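Local coordinates for protein phycocyanobilin lyase subunit alpha (Nostoc sp. PCC 7120, PDB 5N3U) that probably acts, together with its partner CpcF, as a lyase required for attaching the phycocyanobilin chromophore to the phycocyanin alpha subunit CpcA, at residues Ile94-Glu98 with Ala123-Leu127; Phe102-Glu106 with Pro142-Pro147. All coordinates share one frame. Residues are numbered along the deposited sequence.

Both contacts join consecutive layers of a helical-repeat solenoid, on the same side of the chain's centre and about 12 Å apart between centres. Interaction 1 sets residues 94-98 beside residues 123-127, on helices 90-96 and 121-126, and is partly buried: aliphatic side chains make it, with no direct hydrogen bond and one bridging water at its exposed border. Interaction 2, a surface contact in which F102 and P147 are buried, brings the start of helix 102-115 against the loop that leads into helix 148-157, and relies on a Phe-His stack, arginine hydrogen bonds and proline packing. The two adjoin directly: R105 packs on the backbone of C96 and L97, and Q146 on that of L127.

Interaction 1 (Ile94-Glu98 with Ala123-Leu127)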
ATOM      1  N   ILE A  94      29.449  -7.108  12.793  1.00 17.88           N
ATOM      2  CA  ILE A  94      29.974  -7.845  13.921  1.00 17.96           C
ATOM      3  C   ILE A  94      30.263  -6.978  15.131  1.00 20.20           C
ATOM      4  O   ILE A  94      29.883  -7.279  16.310  1.00 20.63           O
ATOM      5  CB  ILE A  94      31.176  -8.687  13.494  1.00 22.76           C
ATOM      6  CG1 ILE A  94      30.684  -9.845  12.674  1.00 27.07           C
ATOM      7  CG2 ILE A  94      31.890  -9.253  14.743  1.00 26.24           C
ATOM      8  CD1 ILE A  94      31.806 -10.582  11.990  1.00 26.31           C
ATOM      9  N   ASN A  95      30.861  -5.836  14.874  1.00 19.51           N
ATOM     10  CA  ASN A  95      31.086  -4.894  15.947  1.00 23.01           C
ATOM     11  C   ASN A  95      29.813  -4.412  16.628  1.00 22.37           C
ATOM     12  O   ASN A  95      29.760  -4.192  17.816  1.00 21.46           O
ATOM     13  CB  ASN A  95      31.742  -3.620  15.384  1.00 25.82           C
ATOM     14  CG  ASN A  95      33.204  -3.780  15.079  1.00 36.52           C
ATOM     15  OD1 ASN A  95      33.847  -4.724  15.522  1.00 34.63           O
ATOM     16  ND2 ASN A  95      33.738  -2.846  14.309  1.00 36.92           N
ATOM     17  N   CYS A  96      28.772  -4.245  15.837  1.00 20.47           N
ATOM     18  CA  CYS A  96      27.477  -3.787  16.338  1.00 22.92           C
ATOM     19  C   CYS A  96      26.819  -4.805  17.306  1.00 21.08           C
ATOM     20  O   CYS A  96      25.947  -4.447  18.094  1.00 22.46           O
ATOM     21  CB  CYS A  96      26.531  -3.606  15.161  1.00 22.01           C
ATOM     22  SG  CYS A  96      26.871  -2.071  14.251  1.00 29.32           S
ATOM     23  N   LEU A  97      27.205  -6.065  17.209  1.00 19.57           N
ATOM     24  CA  LEU A  97      26.781  -7.086  18.162  1.00 19.55           C
ATOM     25  C   LEU A  97      27.250  -6.824  19.584  1.00 22.55           C
ATOM     26  O   LEU A  97      26.707  -7.432  20.522  1.00 24.38           O
ATOM     27  CB  LEU A  97      27.132  -8.501  17.723  1.00 21.20           C
ATOM     28  CG  LEU A  97      26.591  -8.968  16.409  1.00 21.41           C
ATOM     29  CD1 LEU A  97      27.199 -10.355  16.107  1.00 24.68           C
ATOM     30  CD2 LEU A  97      25.038  -9.058  16.478  1.00 22.83           C
ATOM     31  N   GLU A  98      28.154  -5.897  19.811  1.00 22.79           N
ATOM     32  CA  GLU A  98      28.501  -5.511  21.179  1.00 25.25           C
ATOM     33  C   GLU A  98      28.054  -4.097  21.468  1.00 27.06           C
ATOM     34  O   GLU A  98      28.376  -3.573  22.551  1.00 28.88           O
ATOM     35  CB  GLU A  98      30.043  -5.597  21.428  1.00 30.59           C
ATOM     36  CG  GLU A  98      30.578  -7.035  21.589  1.00 35.17           C
ATOM     37  CD  GLU A  98      29.971  -7.859  22.754  1.00 46.07           C
ATOM     38  OE1 GLU A  98      30.223  -7.514  23.948  1.00 42.76           O
ATOM     39  OE2 GLU A  98      29.229  -8.885  22.480  1.00 51.32           O
ATOM     40  N   ALA A 123      30.883 -14.023  17.509  1.00 21.07           N
ATOM     41  CA  ALA A 123      30.241 -12.911  18.143  1.00 23.45           C
ATOM     42  C   ALA A 123      28.751 -13.214  18.425  1.00 23.02           C
ATOM     43  O   ALA A 123      28.212 -12.817  19.466  1.00 23.16           O
ATOM     44  CB  ALA A 123      30.367 -11.691  17.313  1.00 26.68           C
ATOM     45  N   LEU A 124      28.110 -13.929  17.514  1.00 21.41           N
ATOM     46  CA  LEU A 124      26.723 -14.412  17.738  1.00 21.54           C
ATOM     47  C   LEU A 124      26.677 -15.346  18.883  1.00 21.17           C
ATOM     48  O   LEU A 124      25.788 -15.236  19.709  1.00 19.99           O
ATOM     49  CB  LEU A 124      26.161 -15.066  16.514  1.00 18.96           C
ATOM     50  CG  LEU A 124      25.971 -14.050  15.371  1.00 22.48           C
ATOM     51  CD1 LEU A 124      25.809 -14.749  14.033  1.00 20.73           C
ATOM     52  CD2 LEU A 124      24.790 -13.148  15.647  1.00 20.74           C
ATOM     53  N   ILE A 125      27.650 -16.251  18.954  1.00 21.81           N
ATOM     54  CA  ILE A 125      27.709 -17.218  20.085  1.00 22.00           C
ATOM     55  C   ILE A 125      27.839 -16.581  21.457  1.00 21.88           C
ATOM     56  O   ILE A 125      27.175 -16.942  22.411  1.00 22.83           O
ATOM     57  CB  ILE A 125      28.788 -18.248  19.827  1.00 23.01           C
ATOM     58  CG1 ILE A 125      28.273 -19.228  18.758  1.00 24.96           C
ATOM     59  CG2 ILE A 125      29.148 -19.059  21.079  1.00 25.48           C
ATOM     60  CD1 ILE A 125      29.357 -20.187  18.259  1.00 28.96           C
ATOM     61  N   LYS A 126      28.588 -15.516  21.515  1.00 23.71           N
ATOM     62  CA  LYS A 126      28.751 -14.785  22.753  1.00 24.01           C
ATOM     63  C   LYS A 126      27.432 -14.207  23.250  1.00 22.84           C
ATOM     64  O   LYS A 126      27.177 -14.142  24.459  1.00 24.16           O
ATOM     65  CB  LYS A 126      29.794 -13.696  22.455  1.00 30.26           C
ATOM     66  CG  LYS A 126      29.980 -12.661  23.523  1.00 42.82           C
ATOM     67  CD  LYS A 126      31.461 -12.462  23.840  1.00 49.54           C
ATOM     68  CE  LYS A 126      32.255 -12.105  22.622  1.00 52.14           C
ATOM     69  NZ  LYS A 126      33.223 -11.012  22.983  1.00 64.64           N
ATOM     70  N   LEU A 127      26.521 -13.818  22.366  1.00 21.86           N
ATOM     71  CA  LEU A 127      25.240 -13.290  22.840  1.00 21.80           C
ATOM     72  C   LEU A 127      24.326 -14.359  23.422  1.00 21.93           C
ATOM     73  O   LEU A 127      23.339 -14.054  24.054  1.00 23.74           O
ATOM     74  CB  LEU A 127      24.558 -12.519  21.716  1.00 22.86           C
ATOM     75  CG  LEU A 127      25.243 -11.296  21.164  1.00 22.99           C
ATOM     76  CD1 LEU A 127      24.379 -10.605  20.163  1.00 22.50           C
ATOM     77  CD2 LEU A 127      25.566 -10.277  22.240  1.00 25.10           C
TER
HETATM   78  O   HOH W   1      29.144 -10.431  20.568  1.00 28.05           O
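Aliphatic packing between equivalent helices of successive repeats makes this contact, where residues 94-98, on helix 90-96, lie beside residues 123-127, on helix 121-126. L97 is central to it: its CD1 meets A123 CB at 3.6 Å and L124 CD2 at 3.7 Å, while its CD2 lies 4.1 Å from L127 CD1. The small A123 side chain points across the interface and also receives I94, with I94 CG2 3.9 Å from A123 CB. L127 CD2 covers the carbonyl of L97, 3.5 Å from L97 O, which has no hydrogen-bonding partner in the model. At the exposed border E98 OE2 stands 4.6 Å from K126 NZ, too far for a salt bridge. A water joins the two sides instead, donating to E98 OE2 at 2.5 Å and to A123 O at 2.8 Å. L97 also packs on A108 of helix 102-115, and L127 on V151 of helix 148-157. Such side-by-side stacking of repeats over a shared apolar core is characteristic of a HEAT-repeat alpha-solenoid.

Interaction 2 (Phe102-Glu106 with Pro142-Pro147); sequences FYVRE and PHLVQP
Residues F102-E106 form the first turn of helix 102-115, with E106 N bonded to F102 O at 2.9 Å. Opposite runs P142-P147, an irregular segment extended at H143 (phi/psi -160/163°) and Q146 (-138/159°) and ending with P147 at the N-cap of helix 148-157. The CA atoms of E106 and P147 are 5.2 Å apart, those of F102 and Q146 6.8 Å. F102 (chi1 t) stacks face-to-face on H143 (chi1 p), ring centroids 3.7 Å apart and planes at 12°. H143 ND1 donates to L144 O at 2.7 Å, fixing the imidazole. Y103 (chi1 m) completes the aromatic cluster, its OH 3.2 Å from H143 CD2; a water links Y103 OH (2.4 Å) and P142 O (3.1 Å). The arrangement joins successive layers of the HEAT-like solenoid through the loop entering the next helix, and P142 touches P65 of the neighbouring beta subunit, CpcF. R105 (chi1 m, chi2 t) reaches across: NE donates to Q146 OE1 at 2.8 Å, while NH2 bonds weakly to V145 O at 3.1 Å and to Q146 OE1 at 3.3 Å. P147 packs against the helix, its CD 3.8 Å from F102 CE2 and its CB 3.7 Å from E106 CA.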
ATOM      1  N   PHE A 102      20.256  -2.272  22.397  1.00 19.90           N
ATOM      2  CA  PHE A 102      19.637  -3.524  22.015  1.00 20.17           C
ATOM      3  C   PHE A 102      19.229  -3.577  20.549  1.00 21.17           C
ATOM      4  O   PHE A 102      19.441  -4.608  19.858  1.00 19.01           O
ATOM      5  CB  PHE A 102      18.427  -3.849  22.955  1.00 20.30           C
ATOM      6  CG  PHE A 102      17.602  -5.001  22.476  1.00 19.00           C
ATOM      7  CD1 PHE A 102      16.594  -4.805  21.548  1.00 19.35           C
ATOM      8  CD2 PHE A 102      17.832  -6.316  22.942  1.00 20.56           C
ATOM      9  CE1 PHE A 102      15.852  -5.838  21.055  1.00 18.47           C
ATOM     10  CE2 PHE A 102      17.009  -7.385  22.500  1.00 19.52           C
ATOM     11  CZ  PHE A 102      16.095  -7.183  21.480  1.00 17.72           C
ATOM     12  N   TYR A 103      18.649  -2.481  20.080  1.00 17.22           N
ATOM     13  CA  TYR A 103      18.046  -2.435  18.763  1.00 17.72           C
ATOM     14  C   TYR A 103      19.136  -2.394  17.655  1.00 17.84           C
ATOM     15  O   TYR A 103      18.911  -2.881  16.578  1.00 17.07           O
ATOM     16  CB  TYR A 103      17.057  -1.294  18.629  1.00 19.39           C
ATOM     17  CG  TYR A 103      15.853  -1.541  19.464  1.00 20.91           C
ATOM     18  CD1 TYR A 103      14.915  -2.503  19.053  1.00 24.37           C
ATOM     19  CD2 TYR A 103      15.680  -0.907  20.687  1.00 25.27           C
ATOM     20  CE1 TYR A 103      13.808  -2.843  19.888  1.00 26.10           C
ATOM     21  CE2 TYR A 103      14.573  -1.186  21.491  1.00 27.77           C
ATOM     22  CZ  TYR A 103      13.666  -2.165  21.077  1.00 27.29           C
ATOM     23  OH  TYR A 103      12.597  -2.493  21.860  1.00 30.91           O
ATOM     24  N   VAL A 104      20.311  -1.917  17.970  1.00 17.66           N
ATOM     25  CA  VAL A 104      21.479  -2.076  17.059  1.00 17.65           C
ATOM     26  C   VAL A 104      21.909  -3.546  16.982  1.00 17.07           C
ATOM     27  O   VAL A 104      22.159  -4.031  15.926  1.00 18.13           O
ATOM     28  CB  VAL A 104      22.642  -1.201  17.487  1.00 17.65           C
ATOM     29  CG1 VAL A 104      23.861  -1.529  16.673  1.00 17.72           C
ATOM     30  CG2 VAL A 104      22.290   0.243  17.273  1.00 18.44           C
ATOM     31  N   ARG A 105      22.046  -4.185  18.123  1.00 16.56           N
ATOM     32  CA  ARG A 105      22.384  -5.615  18.185  1.00 17.49           C
ATOM     33  C   ARG A 105      21.406  -6.431  17.381  1.00 17.06           C
ATOM     34  O   ARG A 105      21.790  -7.316  16.589  1.00 14.88           O
ATOM     35  CB  ARG A 105      22.513  -6.127  19.628  1.00 17.93           C
ATOM     36  CG  ARG A 105      23.504  -5.342  20.496  1.00 20.36           C
ATOM     37  CD  ARG A 105      24.026  -6.121  21.728  1.00 18.46           C
ATOM     38  NE  ARG A 105      23.007  -6.456  22.710  1.00 20.12           N
ATOM     39  CZ  ARG A 105      22.436  -5.596  23.530  1.00 21.40           C
ATOM     40  NH1 ARG A 105      22.778  -4.302  23.485  1.00 21.05           N
ATOM     41  NH2 ARG A 105      21.511  -6.012  24.368  1.00 21.37           N
ATOM     42  N   GLU A 106      20.163  -6.106  17.527  1.00 17.17           N
ATOM     43  CA  GLU A 106      19.073  -6.830  16.818  1.00 18.58           C
ATOM     44  C   GLU A 106      19.174  -6.639  15.317  1.00 18.59           C
ATOM     45  O   GLU A 106      19.094  -7.564  14.535  1.00 19.88           O
ATOM     46  CB  GLU A 106      17.693  -6.340  17.302  1.00 21.50           C
ATOM     47  CG  GLU A 106      16.583  -7.235  16.792  1.00 23.52           C
ATOM     48  CD  GLU A 106      15.233  -6.888  17.397  1.00 34.28           C
ATOM     49  OE1 GLU A 106      14.833  -5.687  17.321  1.00 33.98           O
ATOM     50  OE2 GLU A 106      14.620  -7.821  17.990  1.00 41.19           O
ATOM     51  N   PRO A 142      10.531  -3.669  26.420  1.00 28.35           N
ATOM     52  CA  PRO A 142       9.714  -4.518  25.563  1.00 29.15           C
ATOM     53  C   PRO A 142      10.503  -5.541  24.713  1.00 27.82           C
ATOM     54  O   PRO A 142      10.252  -5.665  23.508  1.00 31.19           O
ATOM     55  CB  PRO A 142       9.052  -3.485  24.659  1.00 29.90           C
ATOM     56  CG  PRO A 142      10.134  -2.465  24.471  1.00 34.62           C
ATOM     57  CD  PRO A 142      10.863  -2.395  25.789  1.00 32.56           C
ATOM     58  N   HIS A 143      11.531  -6.121  25.280  1.00 26.46           N
ATOM     59  CA  HIS A 143      12.410  -7.011  24.575  1.00 24.45           C
ATOM     60  C   HIS A 143      13.143  -7.856  25.622  1.00 26.24           C
ATOM     61  O   HIS A 143      13.243  -7.510  26.787  1.00 24.79           O
ATOM     62  CB  HIS A 143      13.372  -6.249  23.643  1.00 22.90           C
ATOM     63  CG  HIS A 143      14.251  -5.226  24.306  1.00 22.51           C
ATOM     64  ND1 HIS A 143      15.348  -5.561  25.063  1.00 22.37           N
ATOM     65  CD2 HIS A 143      14.222  -3.865  24.287  1.00 24.52           C
ATOM     66  CE1 HIS A 143      15.959  -4.463  25.483  1.00 24.43           C
ATOM     67  NE2 HIS A 143      15.286  -3.426  25.018  1.00 24.07           N
ATOM     68  N   LEU A 144      13.725  -8.952  25.182  1.00 26.34           N
ATOM     69  CA  LEU A 144      14.599  -9.739  26.039  1.00 23.23           C
ATOM     70  C   LEU A 144      15.937  -9.125  26.127  1.00 21.22           C
ATOM     71  O   LEU A 144      16.202  -8.149  25.425  1.00 25.58           O
ATOM     72  CB  LEU A 144      14.698 -11.168  25.491  1.00 23.28           C
ATOM     73  CG  LEU A 144      13.365 -11.860  25.333  1.00 26.29           C
ATOM     74  CD1 LEU A 144      13.466 -13.165  24.594  1.00 26.22           C
ATOM     75  CD2 LEU A 144      12.707 -12.100  26.667  1.00 28.91           C
ATOM     76  N   VAL A 145      16.794  -9.652  26.991  1.00 21.59           N
ATOM     77  CA  VAL A 145      18.090  -9.093  27.209  1.00 22.91           C
ATOM     78  C   VAL A 145      19.002  -9.088  25.983  1.00 25.23           C
ATOM     79  O   VAL A 145      19.874  -8.197  25.861  1.00 20.42           O
ATOM     80  CB  VAL A 145      18.858  -9.668  28.429  1.00 26.86           C
ATOM     81  CG1 VAL A 145      18.209  -9.205  29.726  1.00 28.11           C
ATOM     82  CG2 VAL A 145      19.031 -11.172  28.329  1.00 24.30           C
ATOM     83  N   GLN A 146      18.760 -10.058  25.075  1.00 21.89           N
ATOM     84  CA  GLN A 146      19.459 -10.104  23.796  1.00 20.48           C
ATOM     85  C   GLN A 146      18.460 -10.453  22.734  1.00 19.31           C
ATOM     86  O   GLN A 146      17.379 -10.921  23.025  1.00 19.23           O
ATOM     87  CB  GLN A 146      20.618 -11.134  23.816  1.00 19.89           C
ATOM     88  CG  GLN A 146      21.760 -10.894  24.803  1.00 21.43           C
ATOM     89  CD  GLN A 146      22.522  -9.674  24.427  1.00 22.43           C
ATOM     90  OE1 GLN A 146      22.318  -9.098  23.365  1.00 20.21           O
ATOM     91  NE2 GLN A 146      23.439  -9.307  25.234  1.00 22.30           N
ATOM     92  N   PRO A 147      18.760 -10.127  21.461  1.00 20.65           N
ATOM     93  CA  PRO A 147      17.840 -10.432  20.379  1.00 17.81           C
ATOM     94  C   PRO A 147      17.979 -11.905  20.031  1.00 18.18           C
ATOM     95  O   PRO A 147      18.596 -12.293  19.018  1.00 18.43           O
ATOM     96  CB  PRO A 147      18.316  -9.518  19.230  1.00 18.94           C
ATOM     97  CG  PRO A 147      19.774  -9.377  19.468  1.00 17.90           C
ATOM     98  CD  PRO A 147      19.908  -9.340  20.977  1.00 19.77           C
TER
HETATM   99  O   HOH W   2      11.115  -4.200  20.971  1.00 37.60           O